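Beta-galactosidase (Trichoderma reesei, PDB 3OG2) probably hydrolyses terminal non-reducing beta-D-galactose residues from beta-D-galactosides, as a glycoprotein enzyme of glycoside hydrolase family 35 built around a TIM barrel. Local coordinates at residues Asn24-Asp29 against Ala164-Gly169; Gly45-Phe50 against Glu98-Ala103; Tyr110-Pro115 against Pro211-Asp216; His156-Ile161 against Ile173-Glu178. All blocks are in the same frame, centred on the assembly; numbering follows the deposited sequence.

Contact 1 of 4, residues Asn24-Asp29 against Ala164-Gly169; sequences NIVTWD and AQITNG
Val26 and Ile166 make the close part of this contact, where two branch methyls meet: Val26 CG2 lies 3.6 Å from Ile166 CG2. Both residues are buried, and beta-branched side chains suit the spot because their methyls stand close to the main chain and pack between the two backbones. Ile25 adds its own CG2 methyl, which sits 3.8 Å from Ile166 CG2 and equally near Ile166 CG1. A chi1 of -170° swings CG1 of Ile166 to the far side from its amide nitrogen and runs the longer branch out past that methyl. Ile25 is modelled in two conformers, so this half of the packing is less firmly defined. The segments belong to the foot of the TIM barrel: strand 26-28 pairs with strand 33-35 ahead of the first barrel strand, while 164-169 is the turn between helix 144-163 and strand 172-177. Cut back to an alanine, Ile166 would lose CG1, CG2 and CD1, and the methyls of Val26 and Ile25 would probably be left without their partner. The turn is held by its own backbone, with Asn168 N bonded to Gln165 O at 2.8 Å. Toward the more solvent-exposed side the packing thins out to Thr167, partly exposed, whose CG2 methyl lies 3.9 Å from Ile25 CG1.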
# COMPACT_ATOMS: atom_id res chain seq x y z
N ASN A 24 -10.41 -19.37 22.27
CA ASN A 24 -11.31 -20.05 21.32
C ASN A 24 -12.09 -19.06 20.47
O ASN A 24 -13.07 -19.43 19.84
CB ASN A 24 -12.24 -21.01 22.05
CG ASN A 24 -13.25 -20.26 22.85
OD1 ASN A 24 -13.01 -19.15 23.28
ND2 ASN A 24 -14.42 -20.87 23.03
N ILE A 25 -11.66 -17.81 20.38
CA ILE A 25 -12.31 -16.83 19.50
C ILE A 25 -11.84 -17.02 18.07
O ILE A 25 -12.64 -17.02 17.14
CB ILE A 25 -12.01 -15.45 20.10
CG1 ILE A 25 -12.30 -15.43 21.63
CG2 ILE A 25 -12.74 -14.31 19.43
CD1 ILE A 25 -13.74 -15.77 21.94
N VAL A 26 -10.53 -17.17 17.89
CA VAL A 26 -9.95 -17.35 16.55
C VAL A 26 -9.28 -18.71 16.52
O VAL A 26 -8.28 -18.92 17.22
CB VAL A 26 -8.93 -16.26 16.17
CG1 VAL A 26 -8.45 -16.43 14.72
CG2 VAL A 26 -9.54 -14.85 16.30
N THR A 27 -9.87 -19.64 15.74
CA THR A 27 -9.35 -20.98 15.68
C THR A 27 -9.21 -21.37 14.22
O THR A 27 -9.49 -20.54 13.31
CB THR A 27 -10.22 -21.97 16.49
OG1 THR A 27 -11.58 -21.98 15.97
CG2 THR A 27 -10.27 -21.63 17.97
N TRP A 28 -8.80 -22.60 13.92
CA TRP A 28 -8.55 -22.95 12.52
C TRP A 28 -8.64 -24.47 12.39
O TRP A 28 -8.45 -25.18 13.38
CB TRP A 28 -7.18 -22.43 11.98
CG TRP A 28 -6.04 -23.14 12.70
CD1 TRP A 28 -5.44 -24.32 12.33
CD2 TRP A 28 -5.42 -22.70 13.92
NE1 TRP A 28 -4.49 -24.67 13.23
CE2 TRP A 28 -4.45 -23.70 14.21
CE3 TRP A 28 -5.57 -21.61 14.80
CZ2 TRP A 28 -3.64 -23.62 15.32
CZ3 TRP A 28 -4.74 -21.59 15.90
CH2 TRP A 28 -3.79 -22.57 16.17
N ASP A 29 -8.81 -24.92 11.15
CA ASP A 29 -8.51 -26.30 10.83
C ASP A 29 -7.93 -26.38 9.43
O ASP A 29 -7.38 -25.36 8.91
CB ASP A 29 -9.78 -27.13 11.05
CG ASP A 29 -10.90 -26.87 10.07
OD1 ASP A 29 -10.75 -26.07 9.10
OD2 ASP A 29 -11.99 -27.47 10.23
N ALA A 164 -5.51 -4.63 21.55
CA ALA A 164 -6.46 -4.50 20.42
C ALA A 164 -6.91 -5.86 19.92
O ALA A 164 -7.60 -5.95 18.90
CB ALA A 164 -5.81 -3.71 19.31
N GLN A 165 -6.53 -6.97 20.56
CA GLN A 165 -7.00 -8.28 20.11
C GLN A 165 -8.49 -8.45 20.26
O GLN A 165 -9.15 -7.88 21.13
CB GLN A 165 -6.28 -9.36 20.96
CG GLN A 165 -4.80 -9.52 20.52
CD GLN A 165 -4.09 -10.46 21.47
OE1 GLN A 165 -3.54 -11.49 21.03
NE2 GLN A 165 -4.01 -10.16 22.76
N ILE A 166 -9.02 -9.30 19.36
CA ILE A 166 -10.42 -9.66 19.38
C ILE A 166 -10.85 -10.27 20.73
O ILE A 166 -12.01 -10.15 21.17
CB ILE A 166 -10.73 -10.58 18.19
CG1 ILE A 166 -12.21 -10.81 18.00
CG2 ILE A 166 -10.00 -11.94 18.33
CD1 ILE A 166 -12.60 -11.56 16.73
N THR A 167 -9.90 -10.89 21.47
CA THR A 167 -10.18 -11.46 22.80
C THR A 167 -10.43 -10.35 23.81
O THR A 167 -10.93 -10.66 24.89
CB THR A 167 -8.98 -12.31 23.23
OG1 THR A 167 -7.80 -11.59 22.98
CG2 THR A 167 -8.91 -13.59 22.41
N ASN A 168 -10.09 -9.12 23.51
CA ASN A 168 -10.33 -7.94 24.34
C ASN A 168 -11.34 -6.99 23.70
O ASN A 168 -11.42 -5.86 24.13
CB ASN A 168 -9.07 -7.08 24.53
CG ASN A 168 -8.05 -7.88 25.26
OD1 ASN A 168 -8.43 -8.62 26.20
ND2 ASN A 168 -6.80 -7.75 24.88
N GLY A 169 -12.08 -7.43 22.69
CA GLY A 169 -13.06 -6.56 22.07
C GLY A 169 -12.51 -5.68 20.97
O GLY A 169 -13.19 -4.73 20.57

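Contact 2 of 4, residues Gly45-Phe50 against Glu98-Ala103; sequences GEVHPF and EPFFEA
The Phe100 ring has Pro49 over one face and Val47 at its edge. Pro49 CB sits 4.0 Å from the centroid of the Phe100 ring, 22° off the ring normal, which makes a CH-pi contact; the proline's CD lies over the rim, 4.0 Å from Phe100 CZ. Val47 CG1 comes in near the ring plane instead, 3.9 Å from Phe100 CE1. A rigid proline and a branched valine suit a flat aromatic surface, the one offering C-H bonds to its face and the other a methyl to its rim. The Phe100 side chain reaches them because CG is anti to its backbone N (chi1 -169°), which carries the ring out from the helix. Replacing Phe100 by an alanine would probably strip Pro49 CB of its CH-pi face and leave Val47 CG1 without the ring edge. Between Val47 and Pro49, His48 turns away from the helix, and its NE2 donates to Glu46 OE2 at 2.8 Å. The carboxylate oxygen accepts through its anti lone pair and lies in the imidazole plane; this bond and a second one, from ND1 to Arg51, together hold the rotation of the histidine ring. Tyr58 and Phe75 meet the Phe100 ring edge-to-face, and Phe62 adds a further aromatic. Helix 98-107 is thereby packed, beside helix 58-66, against the end of the first barrel strand, 38-47, and its neighbour 72-76.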
# COMPACT_ATOMS: atom_id res chain seq x y z
N GLY A 45 -6.67 -6.78 2.75
CA GLY A 45 -5.90 -5.83 1.96
C GLY A 45 -4.77 -5.24 2.80
O GLY A 45 -5.03 -4.89 3.96
N GLU A 46 -3.63 -4.99 2.24
CA GLU A 46 -2.52 -4.41 2.97
C GLU A 46 -2.62 -2.87 2.99
O GLU A 46 -2.80 -2.26 1.92
CB GLU A 46 -1.18 -4.77 2.30
CG GLU A 46 -0.01 -4.42 3.18
CD GLU A 46 0.42 -5.46 4.18
OE1 GLU A 46 -0.19 -6.58 4.28
OE2 GLU A 46 1.40 -5.18 4.93
N VAL A 47 -2.48 -2.31 4.19
CA VAL A 47 -2.49 -0.86 4.45
C VAL A 47 -1.42 -0.58 5.49
O VAL A 47 -1.37 -1.29 6.48
CB VAL A 47 -3.85 -0.39 4.98
CG1 VAL A 47 -3.81 1.11 5.33
CG2 VAL A 47 -4.97 -0.69 3.99
N HIS A 48 -0.61 0.45 5.28
CA HIS A 48 0.47 0.72 6.25
C HIS A 48 0.16 2.03 6.93
O HIS A 48 0.20 3.08 6.30
CB HIS A 48 1.82 0.83 5.56
CG HIS A 48 2.22 -0.50 4.96
ND1 HIS A 48 3.22 -0.63 4.07
CD2 HIS A 48 1.70 -1.73 5.24
CE1 HIS A 48 3.30 -1.94 3.76
NE2 HIS A 48 2.39 -2.63 4.45
N PRO A 49 -0.20 2.02 8.22
CA PRO A 49 -0.67 3.25 8.88
C PRO A 49 0.36 4.36 8.80
O PRO A 49 -0.01 5.53 8.69
CB PRO A 49 -0.96 2.82 10.32
CG PRO A 49 -0.37 1.48 10.49
CD PRO A 49 -0.28 0.84 9.11
N PHE A 50 1.65 4.01 8.87
CA PHE A 50 2.65 5.07 8.86
C PHE A 50 2.83 5.73 7.51
O PHE A 50 3.53 6.76 7.45
CB PHE A 50 3.99 4.48 9.37
CG PHE A 50 4.44 3.26 8.59
CD1 PHE A 50 5.16 3.41 7.41
CD2 PHE A 50 4.13 1.97 9.07
CE1 PHE A 50 5.57 2.31 6.65
CE2 PHE A 50 4.52 0.89 8.29
CZ PHE A 50 5.21 1.03 7.10
N GLU A 98 -3.83 3.76 17.72
CA GLU A 98 -5.19 3.72 18.25
C GLU A 98 -6.22 4.22 17.24
O GLU A 98 -7.27 3.57 17.11
CB GLU A 98 -5.26 4.47 19.59
CG GLU A 98 -4.34 3.86 20.63
CD GLU A 98 -4.37 2.36 20.78
OE1 GLU A 98 -5.46 1.77 20.85
OE2 GLU A 98 -3.27 1.75 20.82
N PRO A 99 -5.99 5.30 16.49
CA PRO A 99 -7.02 5.66 15.49
C PRO A 99 -7.18 4.64 14.38
O PRO A 99 -8.24 4.52 13.77
CB PRO A 99 -6.46 6.97 14.89
CG PRO A 99 -5.60 7.53 16.02
CD PRO A 99 -4.88 6.28 16.51
N PHE A 100 -6.14 3.88 14.08
CA PHE A 100 -6.17 2.83 13.08
C PHE A 100 -7.05 1.70 13.63
O PHE A 100 -7.96 1.23 12.91
CB PHE A 100 -4.75 2.39 12.78
CG PHE A 100 -4.61 1.48 11.56
CD1 PHE A 100 -4.67 2.05 10.31
CD2 PHE A 100 -4.36 0.12 11.68
CE1 PHE A 100 -4.43 1.30 9.19
CE2 PHE A 100 -4.16 -0.66 10.54
CZ PHE A 100 -4.21 -0.08 9.28
N PHE A 101 -6.80 1.26 14.87
CA PHE A 101 -7.68 0.24 15.48
C PHE A 101 -9.13 0.68 15.56
O PHE A 101 -10.04 -0.10 15.28
CB PHE A 101 -7.18 -0.12 16.86
CG PHE A 101 -5.77 -0.71 16.96
CD1 PHE A 101 -5.25 -1.53 15.96
CD2 PHE A 101 -4.97 -0.43 18.07
CE1 PHE A 101 -3.98 -2.07 16.04
CE2 PHE A 101 -3.68 -0.99 18.16
CZ PHE A 101 -3.20 -1.81 17.15
N GLU A 102 -9.32 1.95 15.98
CA GLU A 102 -10.69 2.46 16.10
C GLU A 102 -11.40 2.49 14.77
O GLU A 102 -12.61 2.15 14.70
CB GLU A 102 -10.65 3.85 16.77
CG GLU A 102 -10.20 3.72 18.23
CD GLU A 102 -10.26 5.01 19.01
OE1 GLU A 102 -10.71 6.02 18.40
OE2 GLU A 102 -9.87 5.03 20.21
N ALA A 103 -10.67 2.90 13.73
CA ALA A 103 -11.30 2.93 12.41
C ALA A 103 -11.65 1.51 11.95
O ALA A 103 -12.66 1.31 11.29
CB ALA A 103 -10.40 3.60 11.38

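Contact 3 of 4, residues Tyr110-Pro115 against Pro211-Asp216; sequences YLLARP and PLINND
Leu112 touches Ile213 methyl to methyl, its CD1 lying 3.8 Å from Ile213 CG2, with the two side chains crossing at about a right angle. The leucine's chi1 (161°) aims CG at Ile213, and its chi2 (53°) turns CD1 onto the isoleucine methyl. Branched aliphatic residues suit this buried, apolar level of the barrel interior. Two residues on, Arg114 points to the same side, and the chemistry turns polar. Its chain bends at chi3 and brings the guanidinium up edge-first, so that Asn215 lies at that edge, near the guanidinium plane, with its own amide plane turned 87° from it. Arg114 NH1 and Asn215 ND2 are 3.3 Å apart, but both are donors, so they are neighbours and not a bonded pair. Each is held by acceptors elsewhere: NH1 of Arg114 forms a salt bridge with Glu278 OE2 and a hydrogen bond with Gln176 OE1, and NH2 pairs with Glu46 OE2. The Asn215 amide is likewise gripped at both ends, ND2 giving to Asn179 OD1 and OD1 receiving Glu180 N. Asn179, Glu180 and Glu278 all bind galactose, consistent with a second-shell role for Arg114 and Asn215, in which they would help position Glu278 and Asn179. The flat, multi-donor guanidinium suits a site with acceptors in several directions. Along the sheet, strand 172-177 stands between the two segments: it pairs with strand 110-116 on one side, while Tyr175 makes backbone bonds with Pro211 and Ile213. The stretch 211-216 thus follows it round the barrel, ahead of strand 236-239.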
# COMPACT_ATOMS: atom_id res chain seq x y z
N TYR A 110 -11.42 -6.68 10.49
CA TYR A 110 -10.46 -7.30 11.40
C TYR A 110 -9.04 -7.02 10.89
O TYR A 110 -8.85 -6.58 9.75
CB TYR A 110 -10.71 -8.80 11.50
CG TYR A 110 -12.01 -9.12 12.20
CD1 TYR A 110 -12.16 -8.77 13.54
CD2 TYR A 110 -13.04 -9.79 11.57
CE1 TYR A 110 -13.35 -9.07 14.26
CE2 TYR A 110 -14.20 -10.09 12.27
CZ TYR A 110 -14.33 -9.74 13.58
OH TYR A 110 -15.54 -10.02 14.25
N LEU A 111 -8.03 -7.26 11.76
CA LEU A 111 -6.67 -6.91 11.40
C LEU A 111 -5.69 -8.06 11.63
O LEU A 111 -5.77 -8.80 12.64
CB LEU A 111 -6.18 -5.74 12.27
CG LEU A 111 -6.92 -4.40 12.05
CD1 LEU A 111 -6.42 -3.37 13.08
CD2 LEU A 111 -6.80 -3.90 10.64
N LEU A 112 -4.76 -8.16 10.68
CA LEU A 112 -3.54 -8.97 10.77
C LEU A 112 -2.40 -8.01 11.08
O LEU A 112 -2.07 -7.17 10.24
CB LEU A 112 -3.34 -9.72 9.46
CG LEU A 112 -1.92 -10.26 9.21
CD1 LEU A 112 -1.36 -11.10 10.36
CD2 LEU A 112 -1.88 -11.08 7.92
N ALA A 113 -1.84 -8.11 12.29
CA ALA A 113 -0.78 -7.20 12.72
C ALA A 113 0.58 -7.79 12.40
O ALA A 113 0.83 -8.95 12.76
CB ALA A 113 -0.89 -7.00 14.24
N ARG A 114 1.44 -6.98 11.77
CA ARG A 114 2.76 -7.48 11.31
C ARG A 114 3.80 -6.48 11.77
O ARG A 114 4.26 -5.63 10.97
CB ARG A 114 2.75 -7.71 9.79
CG ARG A 114 1.46 -8.33 9.27
CD ARG A 114 1.60 -9.01 7.93
NE ARG A 114 1.93 -8.09 6.86
CZ ARG A 114 2.72 -8.41 5.84
NH1 ARG A 114 3.37 -9.58 5.77
NH2 ARG A 114 2.90 -7.50 4.86
N PRO A 115 4.20 -6.50 13.05
CA PRO A 115 5.07 -5.47 13.56
C PRO A 115 6.57 -5.70 13.37
O PRO A 115 7.36 -4.89 13.85
CB PRO A 115 4.73 -5.44 15.07
CG PRO A 115 4.40 -6.85 15.37
CD PRO A 115 3.68 -7.38 14.12
N PRO A 211 -3.70 -16.41 17.02
CA PRO A 211 -2.78 -17.29 16.30
C PRO A 211 -1.67 -16.48 15.62
O PRO A 211 -1.88 -15.37 15.14
CB PRO A 211 -3.65 -17.96 15.25
CG PRO A 211 -5.06 -17.90 15.87
CD PRO A 211 -5.09 -16.52 16.50
N LEU A 212 -0.51 -17.18 15.57
CA LEU A 212 0.66 -16.63 14.86
C LEU A 212 0.72 -17.22 13.46
O LEU A 212 0.61 -18.44 13.30
CB LEU A 212 1.97 -16.99 15.59
CG LEU A 212 2.04 -16.50 17.02
CD1 LEU A 212 3.33 -17.04 17.67
CD2 LEU A 212 1.93 -14.99 17.05
N ILE A 213 0.89 -16.37 12.48
CA ILE A 213 0.99 -16.77 11.07
C ILE A 213 2.25 -16.19 10.52
O ILE A 213 2.63 -15.05 10.84
CB ILE A 213 -0.25 -16.27 10.33
CG1 ILE A 213 -0.34 -16.83 8.90
CG2 ILE A 213 -0.37 -14.74 10.30
CD1 ILE A 213 -1.73 -16.69 8.26
N ASN A 214 2.96 -16.97 9.70
CA ASN A 214 4.17 -16.41 9.09
C ASN A 214 3.95 -16.18 7.59
O ASN A 214 2.89 -16.39 7.05
CB ASN A 214 5.41 -17.31 9.35
CG ASN A 214 5.34 -18.65 8.67
OD1 ASN A 214 4.29 -19.15 8.22
ND2 ASN A 214 6.46 -19.31 8.71
N ASN A 215 5.03 -15.68 6.95
CA ASN A 215 4.95 -15.33 5.55
C ASN A 215 6.22 -15.68 4.84
O ASN A 215 7.00 -14.83 4.42
CB ASN A 215 4.57 -13.84 5.35
CG ASN A 215 5.62 -12.84 5.74
OD1 ASN A 215 6.33 -13.05 6.74
ND2 ASN A 215 5.72 -11.76 4.99
N ASP A 216 6.45 -16.96 4.68
CA ASP A 216 7.60 -17.44 3.93
C ASP A 216 7.60 -16.82 2.54
O ASP A 216 6.55 -16.70 1.90
CB ASP A 216 7.53 -18.96 3.89
CG ASP A 216 8.84 -19.74 3.85
OD1 ASP A 216 9.92 -19.12 3.72
OD2 ASP A 216 8.74 -21.00 3.90

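Contact 4 of 4, residues His156-Ile161 against Ile173-Glu178; sequences HIASII and ILYQPE
Tyr175 reaches from its strand to the helix at Ile161 and Ala158. At CB the chain turns outward, a fully extended chi1 (-179°) setting CG opposite the amide nitrogen, and the ring extends straight off the strand. CD2 is the first ring atom to touch, 4.0 Å from Ile161 CG2, and this methyl lies near the ring plane, at the edge. Next comes CE2, beside which Ile161 CD1 sits off the ring plane at 4.1 Å. At the tip, the phenol oxygen OH is 3.9 Å from Ala158 CB, which approaches the ring obliquely. Ile161 is modelled in two conformers, so its distances apply to one of them. Ala158 and Ile161 are three residues apart on the helix and so present neighbouring positions on one face of it. The small alanine suits the place beside the phenol end of the ring, and the isoleucine covers the inner part of its edge. Helix 144-163 connects the parallel neighbours 110-116 and 172-177, a beta-alpha-beta crossover of the TIM barrel. Ala203 of helix 193-205 also packs on the tyrosine. Gln176, the next residue, belongs to the polar barrel interior instead: its NE2 donates to Glu178 O at 2.9 Å, with an N-H...O angle of 156°. Across the contact itself, a methyl of Ile161 meets the aromatic edge and Ala158 CB meets the phenol oxygen, consistent with shape and burial, more than directional bonds, fitting helix to strand here.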
# COMPACT_ATOMS: atom_id res chain seq x y z
N HIS A 156 6.83 -3.06 23.71
CA HIS A 156 5.88 -1.97 23.61
C HIS A 156 4.85 -2.22 22.52
O HIS A 156 3.63 -2.10 22.74
CB HIS A 156 6.60 -0.62 23.31
CG HIS A 156 7.18 -0.06 24.55
ND1 HIS A 156 8.42 -0.40 25.08
CD2 HIS A 156 6.66 0.90 25.37
CE1 HIS A 156 8.62 0.31 26.21
NE2 HIS A 156 7.56 1.10 26.40
N ILE A 157 5.31 -2.54 21.28
CA ILE A 157 4.33 -2.63 20.19
C ILE A 157 3.45 -3.86 20.34
O ILE A 157 2.25 -3.81 20.02
CB ILE A 157 5.03 -2.56 18.81
CG1 ILE A 157 4.03 -2.16 17.72
CG2 ILE A 157 5.73 -3.88 18.43
CD1 ILE A 157 3.54 -0.73 17.82
N ALA A 158 3.99 -4.99 20.82
CA ALA A 158 3.15 -6.17 20.94
C ALA A 158 2.20 -5.99 22.09
O ALA A 158 1.11 -6.56 22.02
CB ALA A 158 4.01 -7.43 21.06
N SER A 159 2.52 -5.18 23.10
CA SER A 159 1.48 -4.96 24.13
C SER A 159 0.39 -4.02 23.62
O SER A 159 -0.77 -4.24 23.96
CB SER A 159 2.13 -4.44 25.39
OG SER A 159 2.64 -3.15 25.26
N ILE A 160 0.73 -3.04 22.76
CA ILE A 160 -0.29 -2.22 22.11
C ILE A 160 -1.19 -3.09 21.26
O ILE A 160 -2.42 -2.99 21.31
CB ILE A 160 0.40 -1.13 21.26
CG1 ILE A 160 0.96 -0.01 22.17
CG2 ILE A 160 -0.51 -0.55 20.20
CD1 ILE A 160 1.98 0.88 21.51
N ILE A 161 -0.60 -3.97 20.47
CA ILE A 161 -1.41 -4.87 19.62
C ILE A 161 -2.23 -5.80 20.49
O ILE A 161 -3.38 -6.14 20.20
CB ILE A 161 -0.46 -5.58 18.67
CG1 ILE A 161 0.19 -4.58 17.67
CG2 ILE A 161 -1.11 -6.73 17.92
CD1 ILE A 161 1.11 -5.31 16.69
N ILE A 173 -6.97 -10.11 14.85
CA ILE A 173 -7.27 -11.55 14.89
C ILE A 173 -6.06 -12.44 14.64
O ILE A 173 -6.12 -13.63 14.93
CB ILE A 173 -8.37 -11.90 13.83
CG1 ILE A 173 -7.96 -11.51 12.40
CG2 ILE A 173 -9.69 -11.30 14.26
CD1 ILE A 173 -8.86 -12.10 11.34
N LEU A 174 -4.98 -11.89 14.10
CA LEU A 174 -3.80 -12.68 13.69
C LEU A 174 -2.57 -11.80 13.89
O LEU A 174 -2.65 -10.59 13.80
CB LEU A 174 -3.85 -13.10 12.25
CG LEU A 174 -4.94 -14.11 11.87
CD1 LEU A 174 -5.01 -14.18 10.34
CD2 LEU A 174 -4.62 -15.48 12.47
N TYR A 175 -1.44 -12.45 14.19
CA TYR A 175 -0.18 -11.75 14.36
C TYR A 175 0.91 -12.47 13.57
O TYR A 175 1.06 -13.68 13.68
CB TYR A 175 0.15 -11.73 15.86
CG TYR A 175 1.41 -11.03 16.29
CD1 TYR A 175 2.70 -11.56 16.10
CD2 TYR A 175 1.29 -9.78 16.97
CE1 TYR A 175 3.81 -10.89 16.50
CE2 TYR A 175 2.44 -9.14 17.41
CZ TYR A 175 3.70 -9.70 17.18
OH TYR A 175 4.84 -9.05 17.63
N GLN A 176 1.72 -11.68 12.86
CA GLN A 176 2.87 -12.25 12.14
C GLN A 176 4.14 -11.81 12.84
O GLN A 176 4.44 -10.59 12.93
CB GLN A 176 2.90 -11.71 10.69
CG GLN A 176 4.14 -12.18 9.93
CD GLN A 176 4.25 -11.49 8.60
OE1 GLN A 176 3.42 -11.70 7.68
NE2 GLN A 176 5.27 -10.63 8.41
N PRO A 177 4.97 -12.74 13.30
CA PRO A 177 6.28 -12.43 13.81
C PRO A 177 7.30 -12.44 12.66
O PRO A 177 7.23 -13.32 11.80
CB PRO A 177 6.55 -13.61 14.77
CG PRO A 177 5.71 -14.75 14.28
CD PRO A 177 4.64 -14.20 13.39
N GLU A 178 8.26 -11.50 12.67
CA GLU A 178 9.33 -11.53 11.63
C GLU A 178 8.71 -11.22 10.26
O GLU A 178 7.55 -10.74 10.17
CB GLU A 178 10.15 -12.84 11.66
CG GLU A 178 11.62 -12.64 12.07
CD GLU A 178 12.49 -12.06 10.99
OE1 GLU A 178 12.06 -12.05 9.79
OE2 GLU A 178 13.66 -11.64 11.24

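From the N terminus, the chain lays down 24-29, which waits until 164-169 for its partner, so contact 1 closes a long loop round the first part of the barrel. Contact 2 opens and closes within that loop, setting helix 98-107 on the end of the first barrel strand. Contact 3 opens at 110-115 before contact 1 is complete and closes at 211-216 after it; the two therefore cross. Contact 4 also crosses contact 1, its helix preceding and its strand following 164-169, and it lies wholly within the span of contact 3. Together they tie the N-terminal hairpin, outer helices and inward-facing strand residues to one sheet.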